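Local atomic coordinates of fiber protein (Raptor siadenovirus a, PDB entry 5FJL), a protein that forms the trimeric head domain of the adenovirus fibre, the capsid spike that probably attaches the virion to a receptor on the host cell. Residues A[73-77]-A[78-82]. Residues are numbered along the deposited sequence; the frame is centred on the assembly and turned at random.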
# COMPACT_ATOMS: atom_id res chain seq x y z
N ARG A 73 -15.80 -1.22 -10.59
CA ARG A 73 -16.48 -0.28 -11.49
C ARG A 73 -17.63 0.35 -10.75
O ARG A 73 -18.20 -0.24 -9.83
CB ARG A 73 -16.97 -0.98 -12.76
CG ARG A 73 -17.76 -2.23 -12.51
CD ARG A 73 -18.00 -3.11 -13.77
NE ARG A 73 -18.84 -4.27 -13.42
CZ ARG A 73 -18.42 -5.43 -12.90
NH1 ARG A 73 -17.13 -5.66 -12.70
NH2 ARG A 73 -19.30 -6.38 -12.61
N VAL A 74 -17.98 1.57 -11.15
CA VAL A 74 -19.17 2.21 -10.62
C VAL A 74 -20.18 2.32 -11.76
O VAL A 74 -19.84 2.81 -12.80
CB VAL A 74 -18.86 3.60 -10.00
CG1 VAL A 74 -20.10 4.15 -9.33
CG2 VAL A 74 -17.75 3.49 -8.97
N VAL A 75 -21.38 1.79 -11.53
CA VAL A 75 -22.42 1.71 -12.56
C VAL A 75 -23.67 2.33 -11.98
O VAL A 75 -24.29 1.76 -11.09
CB VAL A 75 -22.67 0.24 -12.99
CG1 VAL A 75 -23.72 0.18 -14.09
CG2 VAL A 75 -21.38 -0.40 -13.46
N ASN A 76 -23.99 3.54 -12.44
CA ASN A 76 -25.14 4.30 -11.93
C ASN A 76 -25.17 4.37 -10.40
O ASN A 76 -26.18 4.06 -9.74
CB ASN A 76 -26.45 3.73 -12.49
CG ASN A 76 -26.48 3.74 -14.00
OD1 ASN A 76 -26.16 4.74 -14.65
ND2 ASN A 76 -26.81 2.59 -14.58
N GLY A 77 -24.01 4.77 -9.85
CA GLY A 77 -23.80 4.99 -8.44
C GLY A 77 -23.66 3.77 -7.57
O GLY A 77 -23.63 3.90 -6.35
N GLU A 78 -23.58 2.59 -8.18
CA GLU A 78 -23.45 1.35 -7.43
C GLU A 78 -22.11 0.72 -7.78
O GLU A 78 -21.73 0.62 -8.94
CB GLU A 78 -24.62 0.42 -7.74
CG GLU A 78 -25.88 0.91 -7.02
CD GLU A 78 -27.16 0.18 -7.42
OE1 GLU A 78 -27.36 -0.13 -8.62
OE2 GLU A 78 -27.99 -0.06 -6.51
N LEU A 79 -21.39 0.34 -6.74
CA LEU A 79 -20.08 -0.28 -6.92
C LEU A 79 -20.29 -1.75 -7.28
O LEU A 79 -21.05 -2.46 -6.60
CB LEU A 79 -19.27 -0.16 -5.62
CG LEU A 79 -17.78 -0.50 -5.67
CD1 LEU A 79 -16.98 0.41 -6.59
CD2 LEU A 79 -17.17 -0.48 -4.27
N GLN A 80 -19.62 -2.17 -8.33
CA GLN A 80 -19.59 -3.56 -8.75
C GLN A 80 -18.15 -3.99 -8.82
O GLN A 80 -17.25 -3.16 -8.91
CB GLN A 80 -20.23 -3.70 -10.12
CG GLN A 80 -21.69 -3.31 -10.14
CD GLN A 80 -22.29 -3.44 -11.52
OE1 GLN A 80 -21.59 -3.62 -12.53
NE2 GLN A 80 -23.61 -3.31 -11.58
N ASN A 81 -17.90 -5.29 -8.75
CA ASN A 81 -16.56 -5.75 -8.98
C ASN A 81 -16.47 -7.17 -9.49
O ASN A 81 -17.37 -7.97 -9.30
CB ASN A 81 -15.74 -5.61 -7.69
CG ASN A 81 -15.99 -6.72 -6.73
OD1 ASN A 81 -17.12 -6.88 -6.24
ND2 ASN A 81 -14.95 -7.54 -6.45
N THR A 82 -15.37 -7.43 -10.16
CA THR A 82 -14.99 -8.74 -10.60
C THR A 82 -13.65 -9.01 -9.93
O THR A 82 -12.65 -8.34 -10.24
CB THR A 82 -14.79 -8.77 -12.11
OG1 THR A 82 -16.04 -8.44 -12.74
CG2 THR A 82 -14.31 -10.14 -12.59
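R73 and Q80 face each other across a beta hairpin with a two-residue loop, beyond the V74-L79 pair. They form a hydrogen-bonded antiparallel pair in which R73 N donates to Q80 O and Q80 N returns a bond of 2.8 Å to R73 O. Nearer the tip, V75 N to E78 O (2.9 Å) and E78 N to V75 O (3.1 Å) close the type I' turn. N76 and G77 occupy the turn corners with positive phi, a conformation that asparagine and glycine tolerate better than most residues.

Polar side chains extend this pairing. The long R73 chain, with CG lying between the backbone N and the carbonyl carbon (chi1 50°), runs out toward the opposite strand. There R73 NE donates a hydrogen bond to an in-plane lone pair of Q80 OE1 (3.0 Å), guanidinium and amide planes being turned 76° to each other; OE1 is tilted out of the guanidinium plane, and the bond is bent. R73 NH1 donates to T82 OG1 (3.0 Å), while Q80 CB sits over one guanidinium face. Two bonds to different residues thus restrict the rotation of the arginine's planar end.

Beside the arginine, the V75 CG2 methyl packs against the Q80 amide, 3.4 Å from OE1. The apolar contact is on the other face, where V74 CG2 meets L79 CD1 at 4.0 Å; beta-branched V74 and V75 suit an extended strand.

This is the beta hairpin of the siadenovirus fibre head, strands 71-75 and 78-87. Its tip binds a second subunit, whose D139 accepts bonds from N76 N and G77 N and whose V140 and E99 pack against V75 and L79, probably helping to hold the trimer together. At its base, a backbone bond between T82 and G71 continues the pairing, and strand 78-87 joins strand 160-171 in the antiparallel sheet.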